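Local structure of spondin-1 (Homo sapiens, 2ZOU) at residues L61-E66 with C119-A124; D72-F77 with I111-G116. The protein probably acts in cell adhesion as a secreted glycoprotein of the extracellular matrix, with a reeler domain that folds as a beta-sandwich. One frame throughout, in Å; residues are numbered along the deposited sequence.

From the N terminus, strand 55-62 ends in 61-66, which contact 1 pairs with 119-124, closing a loop of 52 residues. Contact 2 lies wholly within that loop: it joins 72-77, where strand 76-79 begins, to 111-116, the exit from strand 105-111, so the two closures nest without crossing. Contact 1 ties together neighbouring strands of the five-stranded sheet, whereas contact 2 holds an edge strand of the four-stranded sheet to its neighbour. The passage from one sheet to the other runs through 63-75, and around it the contacts touch: the backbones of R62 and D72 are probably hydrogen-bonded, R65 forms a salt bridge with D72, and V120 packs on A74.

Contact 1 of 2, residues L61-E66 with C119-A124; sequences LRENRE and CVILKA. With EDO (1,2-ethanediol), chain F.
One face of the E63 carboxylate is covered by the methyl CD1 of I121, 4.1 Å from OE2; C119 CB approaches OE1 obliquely from that same side, at 3.4 Å. OE2 also forms a salt bridge with K143. An extended chain, CG anti to the backbone N, carries the group there and crosses the I121 side chain obliquely, E63 CG 3.8 Å from I121 CD1. A long acid thus suits its place, methylenes on isoleucine and charge on lysine. The flat peptide groups are gripped by three bonds. I121 N lies in the carbonyl plane of L61 O at 2.7 Å, nearly straight at 174°. L61 N, 2.9 Å from I121 O, and E63 N, 3.0 Å from C119 O, each sit above the acceptor's carbonyl plane. L61 and I121 share one face of the sheet, R62 and V120 the other, where buried V120 meets A74 and Y35. A disulfide ties C119 to C145, just beyond strand 131-144. The pairing ends as strand 55-62 runs into a type II turn, R62-R65, with N64 at positive phi (66°), which asparagine tolerates well. This is the end of an antiparallel strand pair in the five-stranded sheet of the reeler beta-sandwich.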
ATOM      1  N   LEU A  61       6.196  -3.231  -3.681  1.00 10.33           N
ATOM      2  CA  LEU A  61       6.939  -3.823  -4.802  1.00 10.17           C
ATOM      3  C   LEU A  61       8.382  -3.400  -4.794  1.00 10.27           C
ATOM      4  O   LEU A  61       8.698  -2.246  -4.505  1.00 10.84           O
ATOM      5  CB  LEU A  61       6.332  -3.378  -6.130  1.00 11.09           C
ATOM      6  CG  LEU A  61       4.885  -3.781  -6.400  1.00 10.69           C
ATOM      7  CD1 LEU A  61       4.465  -3.303  -7.798  1.00 13.62           C
ATOM      8  CD2 LEU A  61       4.718  -5.300  -6.279  1.00 14.25           C
ATOM      9  N   ARG A  62       9.278  -4.310  -5.175  1.00  9.76           N
ATOM     10  CA  ARG A  62      10.611  -3.893  -5.525  1.00 10.64           C
ATOM     11  C   ARG A  62      10.469  -2.893  -6.660  1.00 10.88           C
ATOM     12  O   ARG A  62       9.642  -3.088  -7.561  1.00 11.67           O
ATOM     13  CB  ARG A  62      11.420  -5.108  -5.982  1.00 10.48           C
ATOM     14  CG  ARG A  62      11.682  -6.095  -4.848  1.00 12.01           C
ATOM     15  CD  ARG A  62      12.755  -7.080  -5.262  1.00 15.50           C
ATOM     16  NE  ARG A  62      12.924  -8.153  -4.291  1.00 18.74           N
ATOM     17  CZ  ARG A  62      14.077  -8.782  -4.075  1.00 20.08           C
ATOM     18  NH1 ARG A  62      15.169  -8.426  -4.740  1.00 22.38           N
ATOM     19  NH2 ARG A  62      14.146  -9.757  -3.179  1.00 22.29           N
ATOM     20  N   GLU A  63      11.257  -1.826  -6.628  1.00 11.63           N
ATOM     21  CA  GLU A  63      11.199  -0.824  -7.699  1.00 13.07           C
ATOM     22  C   GLU A  63      11.411  -1.414  -9.098  1.00 12.30           C
ATOM     23  O   GLU A  63      12.202  -2.347  -9.283  1.00 12.00           O
ATOM     24  CB  GLU A  63      12.197   0.305  -7.459  1.00 13.32           C
ATOM     25  CG  GLU A  63      11.810   1.583  -8.208  1.00 16.07           C
ATOM     26  CD  GLU A  63      12.697   2.775  -7.890  1.00 16.52           C
ATOM     27  OE1 GLU A  63      13.784   2.576  -7.295  1.00 21.86           O
ATOM     28  OE2 GLU A  63      12.298   3.908  -8.252  1.00 20.45           O
ATOM     29  N   ASN A  64      10.676  -0.848 -10.055  1.00 12.67           N
ATOM     30  CA  ASN A  64      10.722  -1.224 -11.472  1.00 13.44           C
ATOM     31  C   ASN A  64      10.223  -2.620 -11.786  1.00 13.76           C
ATOM     32  O   ASN A  64      10.568  -3.181 -12.832  1.00 14.19           O
ATOM     33  CB  ASN A  64      12.129  -1.034 -12.057  1.00 12.99           C
ATOM     34  CG  ASN A  64      12.664   0.362 -11.848  1.00 12.93           C
ATOM     35  OD1 ASN A  64      11.963   1.347 -12.067  1.00 14.34           O
ATOM     36  ND2 ASN A  64      13.922   0.452 -11.429  1.00 15.93           N
ATOM     37  N   ARG A  65       9.423  -3.177 -10.881  1.00 14.87           N
ATOM     38  CA  ARG A  65       8.759  -4.458 -11.102  1.00 15.66           C
ATOM     39  C   ARG A  65       7.267  -4.214 -11.208  1.00 16.36           C
ATOM     40  O   ARG A  65       6.744  -3.318 -10.552  1.00 16.19           O
ATOM     41  CB  ARG A  65       9.040  -5.436  -9.958  1.00 16.80           C
ATOM     42  CG  ARG A  65      10.510  -5.704  -9.706  1.00 17.36           C
ATOM     43  CD  ARG A  65      11.106  -6.629 -10.746  1.00 20.61           C
ATOM     44  NE  ARG A  65      12.417  -7.103 -10.315  1.00 23.33           N
ATOM     45  CZ  ARG A  65      12.616  -8.057  -9.405  1.00 24.84           C
ATOM     46  NH1 ARG A  65      11.588  -8.663  -8.824  1.00 24.54           N
ATOM     47  NH2 ARG A  65      13.853  -8.413  -9.081  1.00 25.26           N
ATOM     48  N   GLU A  66       6.590  -5.025 -12.015  1.00 16.82           N
ATOM     49  CA  GLU A  66       5.161  -4.863 -12.262  1.00 17.95           C
ATOM     50  C   GLU A  66       4.284  -5.466 -11.160  1.00 17.57           C
ATOM     51  O   GLU A  66       3.180  -4.981 -10.918  1.00 18.73           O
ATOM     52  CB  GLU A  66       4.791  -5.481 -13.614  1.00 18.01           C
ATOM     53  CG  GLU A  66       3.605  -4.826 -14.293  1.00 19.61           C
ATOM     54  CD  GLU A  66       3.339  -5.361 -15.689  1.00 19.43           C
ATOM     55  OE1 GLU A  66       2.304  -4.963 -16.272  1.00 23.71           O
ATOM     56  OE2 GLU A  66       4.148  -6.166 -16.215  1.00 21.20           O
ATOM     57  N   CYS A 119      15.309  -0.598  -3.261  1.00 12.71           N
ATOM     58  CA  CYS A 119      14.213   0.351  -3.105  1.00 12.94           C
ATOM     59  C   CYS A 119      12.878  -0.346  -3.234  1.00 12.18           C
ATOM     60  O   CYS A 119      12.684  -1.168  -4.124  1.00 11.85           O
ATOM     61  CB  CYS A 119      14.315   1.474  -4.137  1.00 13.99           C
ATOM     62  SG  CYS A 119      15.739   2.554  -3.881  1.00 20.04           S
ATOM     63  N   VAL A 120      11.959   0.012  -2.341  1.00 11.22           N
ATOM     64  CA  VAL A 120      10.617  -0.552  -2.323  1.00 11.31           C
ATOM     65  C   VAL A 120       9.590   0.567  -2.593  1.00 10.85           C
ATOM     66  O   VAL A 120       9.737   1.689  -2.111  1.00 12.00           O
ATOM     67  CB  VAL A 120      10.319  -1.214  -0.964  1.00 11.70           C
ATOM     68  CG1 VAL A 120       8.849  -1.597  -0.848  1.00 13.21           C
ATOM     69  CG2 VAL A 120      11.223  -2.422  -0.762  1.00 11.84           C
ATOM     70  N   ILE A 121       8.573   0.245  -3.385  1.00 10.30           N
ATOM     71  CA  ILE A 121       7.477   1.173  -3.667  1.00 10.63           C
ATOM     72  C   ILE A 121       6.203   0.659  -3.040  1.00 11.49           C
ATOM     73  O   ILE A 121       5.681  -0.396  -3.430  1.00 11.36           O
ATOM     74  CB  ILE A 121       7.222   1.344  -5.190  1.00 10.72           C
ATOM     75  CG1 ILE A 121       8.525   1.534  -5.985  1.00 12.34           C
ATOM     76  CG2 ILE A 121       6.249   2.499  -5.421  1.00 11.75           C
ATOM     77  CD1 ILE A 121       9.279   2.835  -5.701  1.00 13.96           C
ATOM     78  N   LEU A 122       5.705   1.406  -2.054  1.00 11.93           N
ATOM     79  CA  LEU A 122       4.410   1.141  -1.465  1.00 12.84           C
ATOM     80  C   LEU A 122       3.403   1.867  -2.315  1.00 12.88           C
ATOM     81  O   LEU A 122       3.576   3.058  -2.549  1.00 13.98           O
ATOM     82  CB  LEU A 122       4.351   1.688  -0.033  1.00 13.59           C
ATOM     83  CG  LEU A 122       5.352   1.075   0.954  1.00 15.19           C
ATOM     84  CD1 LEU A 122       5.359   1.849   2.264  1.00 18.07           C
ATOM     85  CD2 LEU A 122       4.972  -0.357   1.209  1.00 17.52           C
ATOM     86  N   LYS A 123       2.363   1.168  -2.754  1.00 11.99           N
ATOM     87  CA  LYS A 123       1.406   1.713  -3.725  1.00 13.71           C
ATOM     88  C   LYS A 123      -0.020   1.301  -3.409  1.00 12.72           C
ATOM     89  O   LYS A 123      -0.281   0.157  -3.055  1.00 12.12           O
ATOM     90  CB  LYS A 123       1.723   1.197  -5.132  1.00 15.18           C
ATOM     91  CG  LYS A 123       2.765   1.955  -5.911  1.00 19.84           C
ATOM     92  CD  LYS A 123       3.316   1.099  -7.036  1.00 22.99           C
ATOM     93  CE  LYS A 123       2.354   0.957  -8.181  1.00 24.13           C
ATOM     94  NZ  LYS A 123       3.072   0.392  -9.368  1.00 24.59           N
ATOM     95  N   ALA A 124      -0.956   2.228  -3.579  1.00 11.81           N
ATOM     96  CA  ALA A 124      -2.353   1.935  -3.354  1.00 11.21           C
ATOM     97  C   ALA A 124      -3.231   2.406  -4.494  1.00 11.44           C
ATOM     98  O   ALA A 124      -2.892   3.334  -5.223  1.00 11.66           O
ATOM     99  CB  ALA A 124      -2.814   2.554  -2.056  1.00 11.61           C
TER
HETATM  100  C1  EDO F   6      -2.325   6.643  -7.275  1.00 31.59           C
HETATM  101  O1  EDO F   6      -3.040   5.427  -7.049  1.00 32.71           O
HETATM  102  C2  EDO F   6      -3.119   7.599  -8.149  1.00 32.01           C
HETATM  103  O2  EDO F   6      -2.839   8.947  -7.771  1.00 31.00           O
HETATM  104  O   HOH W   1       2.138  -2.138 -10.030  1.00 29.94           O

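Contact 2 of 2, residues D72-F77 with I111-G116; sequences DHAGTF and IAPPAG. With EDO (1,2-ethanediol), chain C.
An antiparallel hydrogen-bonded pair, T76 with I111, holds edge strand 76-79 to the end of strand 105-111 in the four-stranded sheet of the beta-sandwich. The two side chains stand next to each other on the same face, T76 CB 4.3 Å from I111 CB. Both are beta-branched, a shape that favours the extended backbone. I111 has CG1 anti to its carbonyl carbon, and this methylene lies 3.7 Å from T76 O. F77 turns to the other face, where its ring meets that of W110 and packs on L58 and A60, as suits a large aromatic in the interior between the sheets. Beyond the pair, before strand 76-79 and after strand 105-111, the chains stay close without further pairing. P113 lays a face of its ring over G75 CA, with P113 CB 3.8 Å from G75 N, and its CG reaches the A74 methyl, CB, at 4.4 Å. Proline fits because, where the chain leaves the sheet, pairing with 72-77 needs no backbone N-H; its ring also packs on Y35. G75 has a positive phi of 75° and sets its CA 3.3 Å from I111 O, a place where only a residue without a side chain sits comfortably. The two bonds of the pair differ: I111 N, 2.8 Å from T76 O, lies above that carbonyl plane, whereas T76 N meets a lone pair of I111 O in plane at 3.1 Å.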
ATOM      1  N   ASP A  72       8.459 -10.157  -6.871  1.00 11.12           N
ATOM      2  CA  ASP A  72       8.355  -8.698  -7.010  1.00 11.14           C
ATOM      3  C   ASP A  72       7.887  -8.024  -5.729  1.00 10.87           C
ATOM      4  O   ASP A  72       8.143  -6.844  -5.521  1.00 10.98           O
ATOM      5  CB  ASP A  72       7.329  -8.315  -8.073  1.00 10.37           C
ATOM      6  CG  ASP A  72       7.709  -8.756  -9.471  1.00 13.31           C
ATOM      7  OD1 ASP A  72       8.875  -9.142  -9.716  1.00 15.46           O
ATOM      8  OD2 ASP A  72       6.810  -8.718 -10.339  1.00 16.42           O
ATOM      9  N   HIS A  73       7.163  -8.766  -4.901  1.00 10.29           N
ATOM     10  CA  HIS A  73       6.563  -8.213  -3.696  1.00 10.50           C
ATOM     11  C   HIS A  73       7.536  -8.249  -2.532  1.00 11.24           C
ATOM     12  O   HIS A  73       8.140  -9.277  -2.245  1.00 12.27           O
ATOM     13  CB  HIS A  73       5.270  -8.966  -3.406  1.00 10.70           C
ATOM     14  CG  HIS A  73       4.188  -8.664  -4.392  1.00  9.78           C
ATOM     15  ND1 HIS A  73       4.102  -9.262  -5.633  1.00 13.62           N
ATOM     16  CD2 HIS A  73       3.161  -7.787  -4.321  1.00  9.27           C
ATOM     17  CE1 HIS A  73       3.058  -8.765  -6.279  1.00 11.10           C
ATOM     18  NE2 HIS A  73       2.472  -7.871  -5.503  1.00 13.77           N
ATOM     19  N   ALA A  74       7.708  -7.100  -1.886  1.00 10.95           N
ATOM     20  CA  ALA A  74       8.752  -6.911  -0.887  1.00 11.81           C
ATOM     21  C   ALA A  74       8.157  -6.740   0.510  1.00 11.59           C
ATOM     22  O   ALA A  74       7.122  -6.079   0.678  1.00 11.81           O
ATOM     23  CB  ALA A  74       9.567  -5.685  -1.245  1.00 12.38           C
ATOM     24  N   GLY A  75       8.807  -7.344   1.497  1.00 11.84           N
ATOM     25  CA  GLY A  75       8.388  -7.214   2.891  1.00 12.01           C
ATOM     26  C   GLY A  75       7.157  -8.044   3.186  1.00 12.60           C
ATOM     27  O   GLY A  75       6.715  -8.836   2.344  1.00 13.67           O
ATOM     28  N   THR A  76       6.600  -7.832   4.376  1.00 11.95           N
ATOM     29  CA  THR A  76       5.476  -8.599   4.883  1.00 12.84           C
ATOM     30  C   THR A  76       4.470  -7.632   5.503  1.00 12.34           C
ATOM     31  O   THR A  76       4.789  -6.891   6.434  1.00 13.34           O
ATOM     32  CB  THR A  76       5.952  -9.588   5.982  1.00 12.76           C
ATOM     33  OG1 THR A  76       6.752 -10.591   5.372  1.00 16.50           O
ATOM     34  CG2 THR A  76       4.776 -10.264   6.720  1.00 13.87           C
ATOM     35  N   PHE A  77       3.255  -7.620   4.978  1.00 11.78           N
ATOM     36  CA  PHE A  77       2.182  -6.915   5.648  1.00 11.28           C
ATOM     37  C   PHE A  77       1.634  -7.717   6.820  1.00 11.32           C
ATOM     38  O   PHE A  77       1.599  -8.951   6.790  1.00 10.54           O
ATOM     39  CB  PHE A  77       1.053  -6.585   4.690  1.00 11.59           C
ATOM     40  CG  PHE A  77       1.407  -5.552   3.674  1.00 11.12           C
ATOM     41  CD1 PHE A  77       1.484  -4.197   4.013  1.00 10.44           C
ATOM     42  CD2 PHE A  77       1.629  -5.926   2.352  1.00 12.08           C
ATOM     43  CE1 PHE A  77       1.793  -3.225   3.047  1.00 11.84           C
ATOM     44  CE2 PHE A  77       1.941  -4.966   1.385  1.00 12.81           C
ATOM     45  CZ  PHE A  77       2.023  -3.624   1.721  1.00 12.40           C
ATOM     46  N   ILE A 111       6.424  -4.862   7.425  1.00  9.28           N
ATOM     47  CA  ILE A 111       7.688  -5.246   8.019  1.00  9.97           C
ATOM     48  C   ILE A 111       8.738  -5.257   6.922  1.00  9.66           C
ATOM     49  O   ILE A 111       8.595  -5.983   5.931  1.00 10.27           O
ATOM     50  CB  ILE A 111       7.600  -6.624   8.686  1.00  9.85           C
ATOM     51  CG1 ILE A 111       6.451  -6.643   9.699  1.00 10.97           C
ATOM     52  CG2 ILE A 111       8.972  -6.978   9.329  1.00 11.53           C
ATOM     53  CD1 ILE A 111       6.136  -8.027  10.292  1.00 10.64           C
ATOM     54  N   ALA A 112       9.776  -4.429   7.079  1.00 10.31           N
ATOM     55  CA  ALA A 112      10.731  -4.183   6.013  1.00 10.57           C
ATOM     56  C   ALA A 112      11.581  -5.412   5.705  1.00 10.14           C
ATOM     57  O   ALA A 112      11.936  -6.179   6.604  1.00  9.99           O
ATOM     58  CB  ALA A 112      11.626  -2.989   6.346  1.00 11.32           C
ATOM     59  N   PRO A 113      11.925  -5.586   4.420  1.00 10.35           N
ATOM     60  CA  PRO A 113      12.643  -6.782   3.964  1.00 10.83           C
ATOM     61  C   PRO A 113      14.147  -6.774   4.291  1.00 10.91           C
ATOM     62  O   PRO A 113      14.672  -5.752   4.725  1.00 10.66           O
ATOM     63  CB  PRO A 113      12.437  -6.729   2.450  1.00 11.91           C
ATOM     64  CG  PRO A 113      12.397  -5.258   2.152  1.00 10.89           C
ATOM     65  CD  PRO A 113      11.623  -4.660   3.303  1.00 10.08           C
ATOM     66  N   PRO A 114      14.837  -7.915   4.096  1.00 11.93           N
ATOM     67  CA  PRO A 114      16.276  -8.006   4.339  1.00 12.27           C
ATOM     68  C   PRO A 114      17.130  -7.019   3.538  1.00 12.79           C
ATOM     69  O   PRO A 114      16.749  -6.592   2.438  1.00 12.36           O
ATOM     70  CB  PRO A 114      16.613  -9.428   3.874  1.00 12.47           C
ATOM     71  CG  PRO A 114      15.364 -10.188   4.065  1.00 12.53           C
ATOM     72  CD  PRO A 114      14.271  -9.219   3.699  1.00 12.09           C
ATOM     73  N   ALA A 115      18.306  -6.707   4.086  1.00 13.94           N
ATOM     74  CA  ALA A 115      19.260  -5.845   3.412  1.00 14.40           C
ATOM     75  C   ALA A 115      19.540  -6.433   2.034  1.00 14.46           C
ATOM     76  O   ALA A 115      19.635  -7.659   1.886  1.00 14.82           O
ATOM     77  CB  ALA A 115      20.548  -5.757   4.213  1.00 15.05           C
ATOM     78  N   GLY A 116      19.678  -5.564   1.036  1.00 14.36           N
ATOM     79  CA  GLY A 116      19.924  -5.996  -0.338  1.00 14.27           C
ATOM     80  C   GLY A 116      18.666  -6.077  -1.184  1.00 13.85           C
ATOM     81  O   GLY A 116      18.732  -6.250  -2.393  1.00 14.43           O
TER
HETATM   82  C1  EDO C   2       7.777  -7.204 -13.563  1.00 25.25           C
HETATM   83  O1  EDO C   2       8.776  -6.232 -13.870  1.00 24.83           O
HETATM   84  C2  EDO C   2       8.420  -8.379 -12.859  1.00 25.24           C
HETATM   85  O2  EDO C   2       7.500  -9.463 -12.789  1.00 26.87           O